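Local coordinates for putative exported protein (Bordetella parapertussis, PDB 3OCJ) that is of unknown function but has a class I methyltransferase fold, and so may transfer methyl groups from S-adenosylmethionine, at residues V41-Q44 with I45-H49; V75-Q78 with P79-A83; H166-A169 with G170-T173; A204-T207 with E208-R212; P239-M242 with Q243-D246. All coordinates share one frame; numbering follows the deposited sequence.

Interaction 1: residues V41-Q44 with I45-H49; sequences VARQ and IELLH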
loop_
_atom_site.group_PDB
_atom_site.type_symbol
_atom_site.label_atom_id
_atom_site.label_comp_id
_atom_site.label_asym_id
_atom_site.label_seq_id
_atom_site.Cartn_x
_atom_site.Cartn_y
_atom_site.Cartn_z
ATOM N N VAL A 41 -0.572 -1.702 30.776
ATOM C CA VAL A 41 0.324 -2.784 30.366
ATOM C C VAL A 41 -0.424 -4.073 30.023
ATOM O O VAL A 41 -0.165 -4.699 28.988
ATOM C CB VAL A 41 1.397 -3.066 31.444
ATOM C CG1 VAL A 41 2.014 -4.448 31.254
ATOM C CG2 VAL A 41 2.467 -1.981 31.425
ATOM N N ALA A 42 -1.347 -4.468 30.894
ATOM C CA ALA A 42 -2.145 -5.668 30.664
ATOM C C ALA A 42 -2.906 -5.585 29.347
ATOM O O ALA A 42 -2.953 -6.551 28.587
ATOM C CB ALA A 42 -3.110 -5.904 31.825
ATOM N N ARG A 43 -3.494 -4.423 29.074
ATOM C CA ARG A 43 -4.261 -4.236 27.850
ATOM C C ARG A 43 -3.354 -4.313 26.626
ATOM O O ARG A 43 -3.711 -4.915 25.618
ATOM C CB ARG A 43 -5.023 -2.908 27.887
ATOM C CG ARG A 43 -5.826 -2.609 26.637
ATOM C CD ARG A 43 -6.738 -3.761 26.262
ATOM N NE ARG A 43 -7.686 -3.377 25.218
ATOM C CZ ARG A 43 -8.507 -4.220 24.599
ATOM N NH1 ARG A 43 -8.499 -5.512 24.908
ATOM N NH2 ARG A 43 -9.335 -3.771 23.666
ATOM N N GLN A 44 -2.168 -3.721 26.728
ATOM C CA GLN A 44 -1.206 -3.768 25.636
ATOM C C GLN A 44 -0.790 -5.202 25.344
ATOM O O GLN A 44 -0.612 -5.585 24.182
ATOM C CB GLN A 44 0.027 -2.928 25.961
ATOM C CG GLN A 44 -0.239 -1.427 26.038
ATOM C CD GLN A 44 0.984 -0.669 26.493
ATOM O OE1 GLN A 44 2.088 -0.888 25.986
ATOM N NE2 GLN A 44 0.803 0.217 27.477
ATOM N N ILE A 45 -0.636 -5.992 26.402
ATOM C CA ILE A 45 -0.270 -7.393 26.251
ATOM C C ILE A 45 -1.400 -8.147 25.556
ATOM O O ILE A 45 -1.152 -9.010 24.713
ATOM C CB ILE A 45 0.072 -8.025 27.615
ATOM C CG1 ILE A 45 1.409 -7.474 28.116
ATOM C CG2 ILE A 45 0.113 -9.544 27.515
ATOM C CD1 ILE A 45 1.803 -7.958 29.497
ATOM N N GLU A 46 -2.640 -7.797 25.887
ATOM C CA GLU A 46 -3.792 -8.371 25.197
ATOM C C GLU A 46 -3.796 -8.005 23.713
ATOM O O GLU A 46 -4.129 -8.828 22.861
ATOM C CB GLU A 46 -5.102 -7.927 25.851
ATOM C CG GLU A 46 -5.293 -8.411 27.278
ATOM C CD GLU A 46 -6.619 -7.957 27.870
ATOM O OE1 GLU A 46 -7.304 -7.120 27.240
ATOM O OE2 GLU A 46 -6.976 -8.437 28.968
ATOM N N LEU A 47 -3.442 -6.763 23.405
ATOM C CA LEU A 47 -3.366 -6.336 22.015
ATOM C C LEU A 47 -2.289 -7.125 21.268
ATOM O O LEU A 47 -2.507 -7.581 20.144
ATOM C CB LEU A 47 -3.091 -4.831 21.920
ATOM C CG LEU A 47 -4.139 -3.889 22.513
ATOM C CD1 LEU A 47 -3.744 -2.447 22.260
ATOM C CD2 LEU A 47 -5.520 -4.179 21.935
ATOM N N LEU A 48 -1.133 -7.288 21.898
ATOM C CA LEU A 48 -0.048 -8.065 21.305
ATOM C C LEU A 48 -0.496 -9.505 21.037
ATOM O O LEU A 48 -0.196 -10.072 19.982
ATOM C CB LEU A 48 1.196 -8.025 22.198
ATOM C CG LEU A 48 2.406 -8.853 21.752
ATOM C CD1 LEU A 48 2.855 -8.456 20.345
ATOM C CD2 LEU A 48 3.550 -8.683 22.732
ATOM N N HIS A 49 -1.226 -10.087 21.981
ATOM C CA HIS A 49 -1.743 -11.439 21.808
ATOM C C HIS A 49 -2.710 -11.515 20.628
ATOM O O HIS A 49 -2.700 -12.488 19.871
ATOM C CB HIS A 49 -2.424 -11.915 23.094
ATOM C CG HIS A 49 -2.826 -13.357 23.065
ATOM N ND1 HIS A 49 -1.929 -14.383 23.271
ATOM C CD2 HIS A 49 -4.029 -13.943 22.862
ATOM C CE1 HIS A 49 -2.562 -15.540 23.190
ATOM N NE2 HIS A 49 -3.837 -15.301 22.944
#
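R43 and E46 meet across one turn of helix, crossing at about a right angle. R43 NH1 hydrogen-bonds E46 OE1 at 3.1 Å, within a salt bridge. The oxygen lies near the guanidinium plane and is approached nearly along its C-O axis. The carboxylate stands almost upright to the guanidinium, the two planes 83° apart. R43 starts with CG anti to the backbone N (chi1 179°) and then bends at chi2 (52°), which swings its end forward along the helix. One guanidinium face then rests on L47. The L47 CD2 methyl sits over its centre, 4.0 Å from R43 CZ. On another side of the helix V41 and I45 meet by their branch ends, with V41 CG1 3.9 Å from I45 CD1. Q44 turns inward, and its amide NE2 hydrogen-bonds the carbonyls of F39 and G34. Q44 and L47 pack on helix 247-261, while V41 and L48 touch helix 15-33. Beneath the side chains run backbone hydrogen bonds from I45 N to V41 O (2.9 Å) through L48 N to Q44 O (2.9 Å). These are the first turns of an amphipathic alpha helix, with an i to i+3 salt bridge on its outer side.

Interaction 2: residues V75-Q78 with P79-A83; sequences VTHQ and PGSGA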
loop_
_atom_site.group_PDB
_atom_site.type_symbol
_atom_site.label_atom_id
_atom_site.label_comp_id
_atom_site.label_asym_id
_atom_site.label_seq_id
_atom_site.Cartn_x
_atom_site.Cartn_y
_atom_site.Cartn_z
ATOM N N VAL A 75 -6.993 -4.868 1.722
ATOM C CA VAL A 75 -7.645 -3.798 0.985
ATOM C C VAL A 75 -9.043 -4.166 0.480
ATOM O O VAL A 75 -9.943 -3.333 0.485
ATOM C CB VAL A 75 -6.770 -3.286 -0.179
ATOM C CG1 VAL A 75 -7.542 -2.284 -1.000
ATOM C CG2 VAL A 75 -5.498 -2.649 0.356
ATOM N N THR A 76 -9.231 -5.415 0.065
ATOM C CA THR A 76 -10.511 -5.844 -0.485
ATOM C C THR A 76 -11.485 -6.397 0.563
ATOM O O THR A 76 -12.622 -6.749 0.242
ATOM C CB THR A 76 -10.339 -6.878 -1.613
ATOM O OG1 THR A 76 -9.809 -8.096 -1.082
ATOM C CG2 THR A 76 -9.391 -6.345 -2.680
ATOM N N HIS A 77 -11.031 -6.471 1.809
ATOM C CA HIS A 77 -11.903 -6.902 2.900
ATOM C C HIS A 77 -13.206 -6.101 2.929
ATOM O O HIS A 77 -13.200 -4.872 2.964
ATOM C CB HIS A 77 -11.187 -6.791 4.251
ATOM C CG HIS A 77 -12.074 -7.067 5.428
ATOM N ND1 HIS A 77 -12.446 -8.339 5.799
ATOM C CD2 HIS A 77 -12.662 -6.228 6.313
ATOM C CE1 HIS A 77 -13.235 -8.273 6.857
ATOM N NE2 HIS A 77 -13.373 -7.005 7.196
ATOM N N GLN A 78 -14.329 -6.808 2.920
ATOM C CA GLN A 78 -15.628 -6.168 3.073
ATOM C C GLN A 78 -15.995 -6.145 4.554
ATOM O O GLN A 78 -16.050 -7.186 5.197
ATOM C CB GLN A 78 -16.680 -6.922 2.262
ATOM C CG GLN A 78 -16.361 -7.001 0.774
ATOM C CD GLN A 78 -17.506 -7.562 -0.049
ATOM O OE1 GLN A 78 -18.656 -7.572 0.393
ATOM N NE2 GLN A 78 -17.196 -8.028 -1.254
ATOM N N PRO A 79 -16.221 -4.950 5.112
ATOM C CA PRO A 79 -16.526 -4.864 6.545
ATOM C C PRO A 79 -17.686 -5.769 6.972
ATOM O O PRO A 79 -18.743 -5.800 6.337
ATOM C CB PRO A 79 -16.879 -3.389 6.734
ATOM C CG PRO A 79 -16.083 -2.691 5.668
ATOM C CD PRO A 79 -16.125 -3.620 4.487
ATOM N N GLY A 80 -17.462 -6.523 8.043
ATOM C CA GLY A 80 -18.445 -7.458 8.556
ATOM C C GLY A 80 -18.285 -8.875 8.039
ATOM O O GLY A 80 -18.847 -9.815 8.603
ATOM N N SER A 81 -17.507 -9.035 6.972
ATOM C CA SER A 81 -17.352 -10.330 6.314
ATOM C C SER A 81 -16.203 -11.139 6.899
ATOM O O SER A 81 -15.399 -10.633 7.683
ATOM C CB SER A 81 -17.105 -10.144 4.811
ATOM O OG SER A 81 -15.752 -9.790 4.559
ATOM N N GLY A 82 -16.132 -12.403 6.500
ATOM C CA GLY A 82 -15.027 -13.261 6.877
ATOM C C GLY A 82 -15.072 -13.788 8.297
ATOM O O GLY A 82 -15.983 -13.478 9.071
ATOM N N ALA A 83 -14.075 -14.605 8.620
ATOM C CA ALA A 83 -13.930 -15.189 9.943
ATOM C C ALA A 83 -12.713 -14.564 10.605
ATOM O O ALA A 83 -11.576 -14.995 10.393
ATOM C CB ALA A 83 -13.777 -16.702 9.848
HETATM O O HOH W 1 -14.148 -9.579 1.979
#
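The carbonyl of Q78 is held twice by S81, and this is the tight part of the contact. S81 N hydrogen-bonds Q78 O at 2.9 Å. S81 OG gives its proton to the same Q78 O at 2.7 Å, in the carbonyl plane and on a lone pair. The hydroxyl reaches it because OG lies between the backbone N and the carbonyl carbon (chi1 79°). The H77 ring packs beside the turn. Its CE1 comes edge-on to S81 O at 3.3 Å, and its NE2 side passes P79 CA at 3.9 Å. H77 NE2 is hydrogen-bonded to E93, which also takes the N-H of G80, so one carboxylate oxygen fixes both ring and turn. The ring also meets Y92 edge-to-face.

The looser side holds a water. It accepts from Q78 N at 2.9 Å and donates to S81 OG at 3.0 Å, so it bridges the two residues. The Q78 side chain extends away from the turn, and P79 and G80 are exposed. G80 has a positive phi of 94°, as is usual for the third residue of a type II turn. Q78 to S81 form such a beta turn, with P79 and G80 at its corners, between helices 68-76 and 86-94.

Interaction 3: residues H166-A169 with G170-T173; sequences HALA and GQIT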
loop_
_atom_site.group_PDB
_atom_site.type_symbol
_atom_site.label_atom_id
_atom_site.label_comp_id
_atom_site.label_asym_id
_atom_site.label_seq_id
_atom_site.Cartn_x
_atom_site.Cartn_y
_atom_site.Cartn_z
ATOM N N HIS A 166 -10.808 -14.598 -15.049
ATOM C CA HIS A 166 -11.148 -13.246 -15.469
ATOM C C HIS A 166 -11.224 -13.141 -16.992
ATOM O O HIS A 166 -10.562 -13.891 -17.709
ATOM C CB HIS A 166 -10.088 -12.281 -14.929
ATOM C CG HIS A 166 -10.492 -10.841 -14.961
ATOM N ND1 HIS A 166 -10.429 -10.073 -16.103
ATOM C CD2 HIS A 166 -10.944 -10.021 -13.982
ATOM C CE1 HIS A 166 -10.826 -8.844 -15.829
ATOM N NE2 HIS A 166 -11.150 -8.787 -14.550
ATOM N N ALA A 167 -12.025 -12.196 -17.474
ATOM C CA ALA A 167 -12.183 -11.962 -18.907
ATOM C C ALA A 167 -10.860 -11.611 -19.598
ATOM O O ALA A 167 -10.658 -11.938 -20.775
ATOM C CB ALA A 167 -13.212 -10.864 -19.147
ATOM N N LEU A 168 -9.970 -10.951 -18.860
ATOM C CA LEU A 168 -8.695 -10.494 -19.406
ATOM C C LEU A 168 -7.516 -11.391 -19.030
ATOM O O LEU A 168 -6.367 -10.976 -19.133
ATOM C CB LEU A 168 -8.411 -9.045 -18.979
ATOM C CG LEU A 168 -9.016 -7.956 -19.873
ATOM C CD1 LEU A 168 -10.543 -8.022 -19.885
ATOM C CD2 LEU A 168 -8.542 -6.563 -19.446
ATOM N N ALA A 169 -7.794 -12.619 -18.600
ATOM C CA ALA A 169 -6.725 -13.533 -18.189
ATOM C C ALA A 169 -5.649 -13.674 -19.267
ATOM O O ALA A 169 -4.462 -13.800 -18.967
ATOM C CB ALA A 169 -7.294 -14.892 -17.824
ATOM N N GLY A 170 -6.066 -13.642 -20.525
ATOM C CA GLY A 170 -5.137 -13.773 -21.634
ATOM C C GLY A 170 -4.504 -12.465 -22.089
ATOM O O GLY A 170 -3.695 -12.460 -23.018
ATOM N N GLN A 171 -4.865 -11.364 -21.434
ATOM C CA GLN A 171 -4.354 -10.038 -21.788
ATOM C C GLN A 171 -3.294 -9.562 -20.813
ATOM O O GLN A 171 -2.917 -8.399 -20.829
ATOM C CB GLN A 171 -5.495 -9.021 -21.816
ATOM C CG GLN A 171 -6.495 -9.278 -22.921
ATOM C CD GLN A 171 -5.863 -9.169 -24.296
ATOM O OE1 GLN A 171 -5.840 -10.133 -25.061
ATOM N NE2 GLN A 171 -5.346 -7.984 -24.619
ATOM N N ILE A 172 -2.820 -10.465 -19.963
ATOM C CA ILE A 172 -1.860 -10.119 -18.924
ATOM C C ILE A 172 -0.463 -10.626 -19.249
ATOM O O ILE A 172 -0.282 -11.784 -19.627
ATOM C CB ILE A 172 -2.304 -10.684 -17.558
ATOM C CG1 ILE A 172 -3.686 -10.137 -17.190
ATOM C CG2 ILE A 172 -1.281 -10.355 -16.467
ATOM C CD1 ILE A 172 -4.298 -10.796 -15.976
ATOM N N THR A 173 0.519 -9.742 -19.109
ATOM C CA THR A 173 1.924 -10.101 -19.224
ATOM C C THR A 173 2.598 -9.740 -17.910
ATOM O O THR A 173 2.468 -8.613 -17.426
ATOM C CB THR A 173 2.619 -9.350 -20.373
ATOM O OG1 THR A 173 1.934 -9.608 -21.605
ATOM C CG2 THR A 173 4.057 -9.828 -20.522
HETATM O O HOH W 2 -8.370 -13.081 -21.973
HETATM O O HOH W 3 -2.095 -13.820 -20.241
#
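L168 and Q171 meet where the chain turns into a strand. Their side chains pass at a slant, with L168 CB 4.1 Å from Q171 CB. L168 CG is about as far, 4.2 Å, from Q171 CG. Below them Q171 N hydrogen-bonds L168 O at 2.8 Å. The N-H comes from above the carbonyl plane, 58° out of it, and so misses the lone pairs. I172 leans on the same carbonyl, with I172 CG1 3.4 Å from L168 O. That branch lies anti to the carbonyl carbon (chi1 -58°), which brings CG1 back toward the L168 carbonyl.

The next shell fixes the backbone. H166 ND1 accepts from L168 N at 2.9 Å, a nearly straight hydrogen bond (169°) that lies in the ring plane. H166 to A169 form a type I beta turn. The far nitrogen of the ring, H166 NE2, hydrogen-bonds L134 O, which ties the turn to helix 131-134. Two waters bridge the outer side. One links A167 O to G170 N, its oxygen 2.8 Å from G170 N. The other donates to both A169 O and I172 O. The amide of Q171 reaches further, where NE2 hydrogen-bonds V144 O.

Around this lies the sheet. The segment connects helix 153-163 to strand 172-176, an outermost strand of the seven-stranded sheet. That strand runs parallel to 145-150, and Q171 and T173 both hydrogen-bond L146 through the backbone. L168 and I172 also rest their side chains on L146, so the turn packs against the start of the neighbouring strand.

Interaction 4: residues A204-T207 with E208-R212; sequences ARVT and ELYRR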
loop_
_atom_site.group_PDB
_atom_site.type_symbol
_atom_site.label_atom_id
_atom_site.label_comp_id
_atom_site.label_asym_id
_atom_site.label_seq_id
_atom_site.Cartn_x
_atom_site.Cartn_y
_atom_site.Cartn_z
ATOM N N ALA A 204 15.320 11.576 -2.691
ATOM C CA ALA A 204 15.882 11.483 -4.031
ATOM C C ALA A 204 15.661 10.112 -4.658
ATOM O O ALA A 204 15.435 10.019 -5.863
ATOM C CB ALA A 204 17.364 11.844 -4.037
ATOM N N ARG A 205 15.717 9.047 -3.854
ATOM C CA ARG A 205 15.461 7.716 -4.410
ATOM C C ARG A 205 14.021 7.611 -4.910
ATOM O O ARG A 205 13.758 6.975 -5.925
ATOM C CB ARG A 205 15.773 6.611 -3.396
ATOM C CG ARG A 205 17.271 6.460 -3.118
ATOM C CD ARG A 205 17.545 5.333 -2.122
ATOM N NE ARG A 205 18.978 5.152 -1.894
ATOM C CZ ARG A 205 19.761 4.359 -2.614
ATOM N NH1 ARG A 205 19.264 3.660 -3.623
ATOM N NH2 ARG A 205 21.058 4.265 -2.318
ATOM N N VAL A 206 13.089 8.242 -4.207
ATOM C CA VAL A 206 11.697 8.248 -4.649
ATOM C C VAL A 206 11.511 9.105 -5.910
ATOM O O VAL A 206 10.827 8.696 -6.839
ATOM C CB VAL A 206 10.754 8.666 -3.500
ATOM C CG1 VAL A 206 9.331 8.920 -4.023
ATOM C CG2 VAL A 206 10.727 7.568 -2.452
ATOM N N THR A 207 12.165 10.261 -5.966
ATOM C CA THR A 207 12.142 11.053 -7.192
ATOM C C THR A 207 12.652 10.243 -8.390
ATOM O O THR A 207 12.071 10.303 -9.481
ATOM C CB THR A 207 12.937 12.344 -7.016
ATOM O OG1 THR A 207 12.348 13.087 -5.948
ATOM C CG2 THR A 207 12.903 13.179 -8.289
ATOM N N GLU A 208 13.721 9.469 -8.184
ATOM C CA GLU A 208 14.254 8.655 -9.267
ATOM C C GLU A 208 13.288 7.557 -9.704
ATOM O O GLU A 208 13.197 7.240 -10.898
ATOM C CB GLU A 208 15.636 8.101 -8.907
ATOM C CG GLU A 208 16.703 9.184 -8.892
ATOM C CD GLU A 208 16.641 10.062 -10.135
ATOM O OE1 GLU A 208 16.608 9.503 -11.253
ATOM O OE2 GLU A 208 16.608 11.306 -10.005
ATOM N N LEU A 209 12.550 6.992 -8.751
ATOM C CA LEU A 209 11.515 6.024 -9.094
ATOM C C LEU A 209 10.463 6.697 -9.983
ATOM O O LEU A 209 10.062 6.155 -11.009
ATOM C CB LEU A 209 10.878 5.461 -7.826
ATOM C CG LEU A 209 9.708 4.499 -8.060
ATOM C CD1 LEU A 209 10.190 3.162 -8.578
ATOM C CD2 LEU A 209 8.899 4.301 -6.795
ATOM N N TYR A 210 10.043 7.896 -9.596
ATOM C CA TYR A 210 9.070 8.637 -10.398
ATOM C C TYR A 210 9.604 8.930 -11.798
ATOM O O TYR A 210 8.850 8.905 -12.769
ATOM C CB TYR A 210 8.662 9.941 -9.710
ATOM C CG TYR A 210 7.900 9.783 -8.404
ATOM C CD1 TYR A 210 7.275 8.585 -8.061
ATOM C CD2 TYR A 210 7.808 10.854 -7.517
ATOM C CE1 TYR A 210 6.562 8.470 -6.867
ATOM C CE2 TYR A 210 7.116 10.747 -6.322
ATOM C CZ TYR A 210 6.494 9.560 -6.004
ATOM O OH TYR A 210 5.800 9.445 -4.825
ATOM N N ARG A 211 10.900 9.211 -11.903
ATOM C CA ARG A 211 11.503 9.451 -13.208
ATOM C C ARG A 211 11.451 8.200 -14.083
ATOM O O ARG A 211 11.196 8.288 -15.287
ATOM C CB ARG A 211 12.942 9.944 -13.075
ATOM C CG ARG A 211 13.360 10.807 -14.247
ATOM C CD ARG A 211 14.813 11.232 -14.153
ATOM N NE ARG A 211 15.135 11.921 -12.904
ATOM C CZ ARG A 211 14.999 13.229 -12.705
ATOM N NH1 ARG A 211 14.525 14.009 -13.666
ATOM N NH2 ARG A 211 15.343 13.752 -11.540
ATOM N N ARG A 212 11.682 7.032 -13.481
ATOM C CA ARG A 212 11.566 5.786 -14.237
ATOM C C ARG A 212 10.131 5.553 -14.688
ATOM O O ARG A 212 9.892 5.117 -15.810
ATOM C CB ARG A 212 12.103 4.611 -13.418
ATOM C CG ARG A 212 13.614 4.700 -13.253
ATOM C CD ARG A 212 14.186 3.643 -12.340
ATOM N NE ARG A 212 15.634 3.816 -12.240
ATOM C CZ ARG A 212 16.517 3.206 -13.022
ATOM N NH1 ARG A 212 16.108 2.361 -13.956
ATOM N NH2 ARG A 212 17.813 3.441 -12.865
#
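A204 to R212 are alpha-helical, with regular i to i+4 hydrogen bonds such as Y210 N to V206 O at 3.0 Å. They belong to helix 203-216 of the Rossmann-like methyltransferase fold. T207 and R211 run at a slant along one side, with T207 CG2 4.1 Å from R211 NH2. T207 OG1 hydrogen-bonds back to D203 O. R211 NH2 forms a salt bridge with E280, so the arginine joins this helix to helix 271-280. E208 is modelled in two conformers. In one of them R211 NE and NH2 also reach its carboxylate side-on, an i to i+3 salt bridge in this conformer that remains doubtful.

On another side V206 and Y210 lie side by side and point the same way. Y210 OH hydrogen-bonds N197, and the ring touches L278 of helix 271-280. V206 CG1 is anti to its backbone N (chi1 170°), which carries it over the ring face. There the methyl makes a CH-pi contact, 3.9 Å from the centroid of the Y210 ring and 27° off its normal. Its closest ring atom is Y210 CZ, 3.5 Å from V206 CG1.

Interaction 5: residues P239-M242 with Q243-D246; sequences PWDM and QAID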
loop_
_atom_site.group_PDB
_atom_site.type_symbol
_atom_site.label_atom_id
_atom_site.label_comp_id
_atom_site.label_asym_id
_atom_site.label_seq_id
_atom_site.Cartn_x
_atom_site.Cartn_y
_atom_site.Cartn_z
ATOM N N PRO A 239 -1.514 17.518 6.437
ATOM C CA PRO A 239 -2.871 17.735 5.921
ATOM C C PRO A 239 -3.951 16.974 6.705
ATOM O O PRO A 239 -5.120 17.042 6.336
ATOM C CB PRO A 239 -2.784 17.144 4.515
ATOM C CG PRO A 239 -1.836 15.971 4.693
ATOM C CD PRO A 239 -0.808 16.441 5.716
ATOM N N TRP A 240 -3.580 16.216 7.734
ATOM C CA TRP A 240 -4.559 15.414 8.453
ATOM C C TRP A 240 -5.734 16.256 8.913
ATOM O O TRP A 240 -5.543 17.331 9.497
ATOM C CB TRP A 240 -3.928 14.725 9.668
ATOM C CG TRP A 240 -3.021 13.578 9.334
ATOM C CD1 TRP A 240 -2.333 13.372 8.160
ATOM C CD2 TRP A 240 -2.711 12.469 10.183
ATOM N NE1 TRP A 240 -1.600 12.210 8.247
ATOM C CE2 TRP A 240 -1.829 11.630 9.469
ATOM C CE3 TRP A 240 -3.109 12.097 11.477
ATOM C CZ2 TRP A 240 -1.326 10.444 10.013
ATOM C CZ3 TRP A 240 -2.614 10.925 12.012
ATOM C CH2 TRP A 240 -1.729 10.110 11.281
ATOM N N ASP A 241 -6.948 15.770 8.655
ATOM C CA ASP A 241 -8.154 16.386 9.200
ATOM C C ASP A 241 -8.521 15.626 10.466
ATOM O O ASP A 241 -9.086 14.545 10.403
ATOM C CB ASP A 241 -9.307 16.330 8.187
ATOM C CG ASP A 241 -10.602 16.954 8.730
ATOM O OD1 ASP A 241 -10.630 17.343 9.918
ATOM O OD2 ASP A 241 -11.575 17.043 7.952
HETATM N N MSE A 242 -8.196 16.196 11.621
HETATM C CA MSE A 242 -8.422 15.484 12.874
HETATM C C MSE A 242 -9.906 15.244 13.144
HETATM O O MSE A 242 -10.263 14.329 13.888
HETATM C CB MSE A 242 -7.772 16.216 14.054
HETATM C CG MSE A 242 -6.264 16.435 13.908
HETATM SE SE MSE A 242 -5.251 14.821 13.516
HETATM C CE MSE A 242 -5.911 13.719 14.940
ATOM N N GLN A 243 -10.772 16.047 12.538
ATOM C CA GLN A 243 -12.207 15.862 12.732
ATOM C C GLN A 243 -12.732 14.653 11.969
ATOM O O GLN A 243 -13.879 14.238 12.157
ATOM C CB GLN A 243 -12.983 17.116 12.318
ATOM C CG GLN A 243 -12.819 18.264 13.294
ATOM C CD GLN A 243 -12.131 19.457 12.668
ATOM O OE1 GLN A 243 -10.999 19.358 12.202
ATOM N NE2 GLN A 243 -12.814 20.596 12.652
ATOM N N ALA A 244 -11.884 14.081 11.119
ATOM C CA ALA A 244 -12.254 12.927 10.310
ATOM C C ALA A 244 -11.647 11.639 10.863
ATOM O O ALA A 244 -11.695 10.602 10.205
ATOM C CB ALA A 244 -11.819 13.137 8.860
ATOM N N ILE A 245 -11.087 11.719 12.070
ATOM C CA ILE A 245 -10.394 10.579 12.681
ATOM C C ILE A 245 -10.946 10.332 14.076
ATOM O O ILE A 245 -11.004 11.247 14.897
ATOM C CB ILE A 245 -8.878 10.830 12.790
ATOM C CG1 ILE A 245 -8.293 11.170 11.407
ATOM C CG2 ILE A 245 -8.178 9.616 13.407
ATOM C CD1 ILE A 245 -6.836 11.645 11.449
ATOM N N ASP A 246 -11.359 9.101 14.356
ATOM C CA ASP A 246 -11.821 8.779 15.699
ATOM C C ASP A 246 -10.639 8.806 16.668
ATOM O O ASP A 246 -9.639 8.119 16.447
ATOM C CB ASP A 246 -12.496 7.407 15.732
ATOM C CG ASP A 246 -12.982 7.040 17.120
ATOM O OD1 ASP A 246 -14.107 7.448 17.483
ATOM O OD2 ASP A 246 -12.236 6.379 17.864
#
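D241 supplies two acceptors to the residues after it. Its side-chain OD1 takes a hydrogen bond from Q243 N at 2.9 Å, from above the carboxylate plane and with a bent angle of 137°. Its main-chain O takes the N-H of A244 at 2.9 Å. The side chain reaches Q243 because CG lies anti to the backbone N (chi1 179°), which turns the carboxylate toward the oncoming chain. A third hydrogen bond, I245 N to M242 O, is longer at 3.3 Å and comes in from well above the carbonyl plane. D241 is also paired through its backbone with A293.

Apolar atoms fill the other side. I245 CD1 lies 3.8 Å from W240 CE3 and 4.1 Å from M242 SE, M242 being selenomethionine. All three side chains also touch L250 of helix 247-261. W240 NE1 has a weak hydrogen bond to T229 OG1, and W240 N donates to S238 OG. A bound glycerol, probably from the crystallisation liquor, lies about 3 Å from the W240 side chain. Further on, D246 is the N-cap of helix 247-261. The two aspartates thus probably serve N-H groups that lack regular helical partners: D241 OD1 for Q243 N, and D246 OD2 for D249 N.

From the N terminus the five contacts follow in series; none nests or crosses. Interaction 1 lies within helix 41-53, and interaction 2 closes the turn between helices 68-76 and 86-94; both belong to the helical part before the first strand. Interaction 3 turns the chain from helix 153-163 into strand 172-176, at an edge of the sheet. Interaction 4 lies within helix 203-216, which leads toward strand 221-226. Interaction 5 closes a turn before helix 247-261, a helix that also packs on residues of interaction 1. The centres of interactions 1 and 3 are about 45 Å apart, on opposite sides of the chain's centre.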